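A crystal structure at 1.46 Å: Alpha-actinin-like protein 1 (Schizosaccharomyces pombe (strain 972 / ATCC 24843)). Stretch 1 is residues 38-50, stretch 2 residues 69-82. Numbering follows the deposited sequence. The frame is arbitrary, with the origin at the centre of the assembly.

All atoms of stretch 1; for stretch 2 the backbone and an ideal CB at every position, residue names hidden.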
# COMPACT_ATOMS: atom_id res chain seq x y z
N ASP A 38 4.89 -17.41 -4.45
CA ASP A 38 6.04 -16.70 -5.03
C ASP A 38 7.04 -16.17 -4.00
O ASP A 38 8.12 -15.71 -4.38
CB ASP A 38 5.58 -15.55 -5.93
CG ASP A 38 4.82 -16.04 -7.16
OD1 ASP A 38 4.87 -17.25 -7.47
OD2 ASP A 38 4.17 -15.21 -7.82
N LEU A 39 6.71 -16.24 -2.72
CA LEU A 39 7.65 -15.84 -1.67
C LEU A 39 8.32 -17.03 -1.00
O LEU A 39 9.14 -16.84 -0.12
CB LEU A 39 6.95 -15.04 -0.57
CG LEU A 39 6.15 -13.82 -1.03
CD1 LEU A 39 5.62 -13.06 0.18
CD2 LEU A 39 6.95 -12.93 -1.92
N SER A 40 7.94 -18.24 -1.39
CA SER A 40 8.34 -19.43 -0.67
C SER A 40 9.83 -19.68 -0.58
O SER A 40 10.26 -20.26 0.41
CB SER A 40 7.61 -20.64 -1.22
OG SER A 40 6.23 -20.48 -0.93
N ASP A 41 10.61 -19.21 -1.54
CA ASP A 41 12.07 -19.41 -1.48
C ASP A 41 12.83 -18.27 -0.80
O ASP A 41 14.07 -18.30 -0.73
CB ASP A 41 12.65 -19.71 -2.87
CG ASP A 41 12.56 -18.54 -3.83
OD1 ASP A 41 12.37 -17.37 -3.40
OD2 ASP A 41 12.67 -18.79 -5.05
N GLY A 42 12.10 -17.27 -0.33
CA GLY A 42 12.69 -16.19 0.44
C GLY A 42 13.32 -15.06 -0.35
O GLY A 42 13.61 -14.01 0.23
N ILE A 43 13.53 -15.24 -1.65
CA ILE A 43 14.35 -14.30 -2.40
C ILE A 43 13.64 -12.95 -2.58
O ILE A 43 14.24 -11.90 -2.35
CB ILE A 43 14.76 -14.87 -3.76
CG1 ILE A 43 15.75 -16.01 -3.54
CG2 ILE A 43 15.39 -13.78 -4.66
CD1 ILE A 43 15.98 -16.84 -4.78
N LEU A 44 12.38 -12.97 -3.00
CA LEU A 44 11.68 -11.70 -3.25
C LEU A 44 11.43 -10.95 -1.96
O LEU A 44 11.43 -9.71 -1.94
CB LEU A 44 10.40 -11.92 -4.02
CG LEU A 44 10.58 -12.40 -5.47
CD1 LEU A 44 9.24 -12.48 -6.14
CD2 LEU A 44 11.54 -11.52 -6.29
N LEU A 45 11.22 -11.68 -0.87
CA LEU A 45 11.09 -11.03 0.43
C LEU A 45 12.39 -10.33 0.82
O LEU A 45 12.40 -9.17 1.22
CB LEU A 45 10.67 -12.04 1.48
CG LEU A 45 10.37 -11.54 2.88
CD1 LEU A 45 9.31 -10.45 2.83
CD2 LEU A 45 9.92 -12.73 3.74
N ILE A 46 13.52 -11.00 0.67
CA ILE A 46 14.79 -10.36 0.96
C ILE A 46 14.99 -9.12 0.09
O ILE A 46 15.36 -8.06 0.60
CB ILE A 46 15.94 -11.33 0.76
CG1 ILE A 46 15.93 -12.36 1.89
CG2 ILE A 46 17.31 -10.60 0.69
CD1 ILE A 46 16.83 -13.57 1.62
N GLN A 47 14.74 -9.26 -1.20
CA GLN A 47 14.91 -8.14 -2.11
C GLN A 47 13.96 -6.99 -1.75
O GLN A 47 14.38 -5.82 -1.76
CB GLN A 47 14.74 -8.59 -3.56
CG GLN A 47 15.87 -9.53 -3.99
CD GLN A 47 15.71 -10.10 -5.39
OE1 GLN A 47 14.61 -10.42 -5.83
NE2 GLN A 47 16.82 -10.22 -6.10
N LEU A 48 12.70 -7.29 -1.45
CA LEU A 48 11.77 -6.25 -0.97
C LEU A 48 12.36 -5.49 0.21
O LEU A 48 12.36 -4.25 0.24
CB LEU A 48 10.42 -6.85 -0.56
CG LEU A 48 9.42 -5.84 0.01
CD1 LEU A 48 8.92 -4.89 -1.07
CD2 LEU A 48 8.26 -6.57 0.66
N LEU A 49 12.88 -6.22 1.19
CA LEU A 49 13.40 -5.61 2.41
C LEU A 49 14.59 -4.69 2.12
O LEU A 49 14.71 -3.62 2.71
CB LEU A 49 13.77 -6.68 3.43
CG LEU A 49 12.57 -7.42 4.01
CD1 LEU A 49 13.03 -8.69 4.74
CD2 LEU A 49 11.75 -6.54 4.95
N GLU A 50 15.45 -5.09 1.19
CA GLU A 50 16.58 -4.25 0.81
C GLU A 50 16.07 -2.93 0.24
O GLU A 50 16.62 -1.86 0.54
CB GLU A 50 17.47 -4.97 -0.20
CG GLU A 50 18.29 -6.09 0.43
CD GLU A 50 19.25 -6.75 -0.53
OE1 GLU A 50 18.92 -6.86 -1.74
OE2 GLU A 50 20.34 -7.18 -0.07
N UNK A 69 17.49 -24.44 2.27
CA UNK A 69 17.97 -23.13 1.82
C UNK A 69 16.85 -22.12 1.69
O UNK A 69 17.09 -20.93 1.85
CB UNK A 69 18.69 -23.26 0.48
N UNK A 70 15.64 -22.58 1.43
CA UNK A 70 14.49 -21.68 1.41
C UNK A 70 14.22 -21.23 2.83
O UNK A 70 13.98 -20.04 3.08
CB UNK A 70 13.26 -22.35 0.80
N UNK A 71 14.24 -22.16 3.78
CA UNK A 71 14.08 -21.80 5.17
C UNK A 71 15.18 -20.83 5.61
O UNK A 71 14.89 -19.85 6.29
CB UNK A 71 14.09 -23.06 6.05
N UNK A 72 16.42 -21.06 5.19
CA UNK A 72 17.50 -20.15 5.54
C UNK A 72 17.22 -18.74 5.04
O UNK A 72 17.40 -17.76 5.78
CB UNK A 72 18.83 -20.66 4.97
N UNK A 73 16.79 -18.63 3.79
CA UNK A 73 16.48 -17.33 3.20
C UNK A 73 15.36 -16.64 3.96
O UNK A 73 15.47 -15.48 4.31
CB UNK A 73 16.10 -17.49 1.73
N UNK A 74 14.28 -17.37 4.22
CA UNK A 74 13.17 -16.74 4.89
C UNK A 74 13.55 -16.32 6.31
O UNK A 74 13.16 -15.25 6.78
CB UNK A 74 11.97 -17.68 4.91
N UNK A 75 14.31 -17.17 6.99
CA UNK A 75 14.74 -16.87 8.34
C UNK A 75 15.60 -15.60 8.35
O UNK A 75 15.47 -14.77 9.24
CB UNK A 75 15.51 -18.05 8.93
N UNK A 76 16.46 -15.44 7.34
CA UNK A 76 17.24 -14.21 7.19
C UNK A 76 16.32 -12.99 7.13
O UNK A 76 16.55 -11.99 7.82
CB UNK A 76 18.11 -14.28 5.93
N UNK A 77 15.28 -13.07 6.32
CA UNK A 77 14.32 -11.98 6.19
C UNK A 77 13.63 -11.69 7.52
O UNK A 77 13.50 -10.53 7.91
CB UNK A 77 13.28 -12.31 5.12
N UNK A 78 13.16 -12.74 8.18
CA UNK A 78 12.41 -12.55 9.42
C UNK A 78 13.31 -11.97 10.49
O UNK A 78 12.88 -11.10 11.24
CB UNK A 78 11.80 -13.87 9.90
N UNK A 79 14.56 -12.41 10.54
CA UNK A 79 15.47 -11.88 11.53
C UNK A 79 15.73 -10.40 11.27
O UNK A 79 15.79 -9.61 12.22
CB UNK A 79 16.78 -12.67 11.53
N UNK A 80 15.85 -10.01 9.99
CA UNK A 80 16.02 -8.59 9.67
C UNK A 80 14.81 -7.78 10.16
O UNK A 80 14.95 -6.73 10.81
CB UNK A 80 16.21 -8.40 8.16
N UNK A 81 13.62 -8.27 9.86
CA UNK A 81 12.39 -7.60 10.28
C UNK A 81 12.32 -7.43 11.81
O UNK A 81 12.03 -6.33 12.32
CB UNK A 81 11.18 -8.39 9.79
N UNK A 82 12.67 -8.49 12.53
CA UNK A 82 12.71 -8.44 13.98
C UNK A 82 13.75 -7.43 14.47
O UNK A 82 13.50 -6.69 15.42
CB UNK A 82 13.01 -9.83 14.55

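Stretch 2 is helical throughout, with phi and psi mostly near -60° and -45°, and runs at 25° to helix 43-50. The facing positions therefore recur every three or four residues.

Position 69 has nothing of stretch 1 within 5.5 Å of its ideal CB, so many residues would do; it is His 69. At position 70 the CB points sideways, 3.7 Å from Ser 40 O. A flexible aliphatic portion could lie along the turn from Leu 39 to Gly 42. Arg 70 does this: its CG packs 3.7 Å from Asp 41 CA.

Positions 71 and 72 lie clear of stretch 1 and set few demands; they are Leu 71 and Glu 72.

Position 73 is more exacting. Its CB points toward stretch 1, 3.3 Å from Asp 41 O, a tight fit. The carbonyl is an acceptor, so a short side chain with a donor, such as serine or asparagine, would suit. Asn 73 is deposited: its ND2 donates to Asp 41 O at 3.0 Å. The close approach also depends on Gly 42, since an ideal CB there would fall 2.4 Å from Asn 73 CB.

At position 74 the CB points sideways, 4.8 Å from Gly 42 CA. This bare backbone favours a compact apolar group, and Val 74 reaches Gly 42 CA with CG2 at 3.7 Å.

Position 75 is out of reach and tolerant; it is Asn 75. Position 76 points toward stretch 1, its CB 4.6 Å from Ile 46 CD1, so an apolar or long aliphatic chain fits. Lys 76 serves through its methylenes, with CD 4.1 Å from Ile 46 CD1.

Position 77 aims its CB among three side chains, 3.7 Å from both Leu 45 CD2 and Leu 49 CD1 and 4.2 Å from Ile 46 CG1. Such close neighbours favour a small apolar residue. Ala 77 fills the site with its CB alone.

At position 78 the CB points away and position 79 is out of reach, so polar or apolar residues would do; they are Leu 78, whose end comes nearer without making contact, and Glu 79.

Position 80 points toward stretch 1, its ideal CB 4.7 Å from Leu 49 CD1, inviting a large apolar or aromatic group. Tyr 80 brings CD2 to 4.1 Å from Leu 49 CD1, the methyl approaching its ring obliquely. Position 81 points sideways, but a branched aliphatic chain could turn back to Leu 49. Ile 81 does so, its CG1 3.7 Å from Leu 49 CD2. Position 82 is out of reach, so a polar or charged chain suits as well as any; it is Lys 82.

Stretch 2 (69-82) HRLENVNKALEYIK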
# COMPACT_ATOMS: atom_id res chain seq x y z
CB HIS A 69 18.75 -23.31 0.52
CG HIS A 69 20.00 -24.09 0.72
ND1 HIS A 69 20.39 -25.12 -0.11
CD2 HIS A 69 20.92 -24.03 1.71
CE1 HIS A 69 21.52 -25.64 0.35
NE2 HIS A 69 21.86 -25.00 1.45
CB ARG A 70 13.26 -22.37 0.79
CG ARG A 70 13.48 -22.75 -0.68
CD ARG A 70 12.21 -23.15 -1.44
NE ARG A 70 11.65 -24.42 -1.01
CZ ARG A 70 12.01 -25.61 -1.48
NH1 ARG A 70 12.96 -25.71 -2.40
NH2 ARG A 70 11.41 -26.71 -1.02
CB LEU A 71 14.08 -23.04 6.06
CG LEU A 71 12.84 -23.94 5.92
CD1 LEU A 71 13.12 -25.30 6.56
CD2 LEU A 71 11.60 -23.32 6.54
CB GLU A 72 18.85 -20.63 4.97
CG GLU A 72 19.50 -21.76 5.71
CD GLU A 72 20.76 -22.24 5.01
OE1 GLU A 72 21.15 -21.63 4.00
OE2 GLU A 72 21.34 -23.24 5.47
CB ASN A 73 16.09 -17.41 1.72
CG ASN A 73 17.28 -17.68 0.80
OD1 ASN A 73 18.44 -17.62 1.21
ND2 ASN A 73 16.99 -17.95 -0.45
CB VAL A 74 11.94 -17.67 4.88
CG1 VAL A 74 10.84 -17.08 5.72
CG2 VAL A 74 11.43 -17.88 3.48
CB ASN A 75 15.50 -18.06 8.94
CG ASN A 75 15.87 -17.85 10.39
OD1 ASN A 75 15.01 -17.77 11.26
ND2 ASN A 75 17.16 -17.79 10.66
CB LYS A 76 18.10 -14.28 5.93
CG LYS A 76 18.94 -13.07 5.65
CD LYS A 76 19.77 -13.31 4.41
CE LYS A 76 20.52 -12.08 3.98
NZ LYS A 76 21.67 -11.87 4.90
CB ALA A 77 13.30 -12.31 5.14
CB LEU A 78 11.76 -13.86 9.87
CG LEU A 78 10.74 -14.49 8.92
CD1 LEU A 78 10.13 -15.73 9.54
CD2 LEU A 78 9.66 -13.51 8.54
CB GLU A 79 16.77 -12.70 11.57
CG GLU A 79 16.58 -14.07 12.24
CD GLU A 79 16.01 -13.96 13.65
OE1 GLU A 79 16.50 -13.10 14.43
OE2 GLU A 79 15.06 -14.71 13.97
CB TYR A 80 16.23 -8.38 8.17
CG TYR A 80 16.25 -6.92 7.80
CD1 TYR A 80 17.38 -6.14 8.01
CD2 TYR A 80 15.11 -6.31 7.30
CE1 TYR A 80 17.38 -4.80 7.70
CE2 TYR A 80 15.10 -4.96 6.98
CZ TYR A 80 16.24 -4.22 7.18
OH TYR A 80 16.22 -2.88 6.86
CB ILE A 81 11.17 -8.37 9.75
CG1 ILE A 81 11.15 -8.27 8.21
CG2 ILE A 81 9.86 -7.81 10.33
CD1 ILE A 81 10.15 -9.23 7.53
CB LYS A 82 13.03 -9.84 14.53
CG LYS A 82 13.06 -9.92 16.04
CD LYS A 82 13.36 -11.34 16.51
CE LYS A 82 13.42 -11.42 18.03
NZ LYS A 82 13.74 -12.80 18.50
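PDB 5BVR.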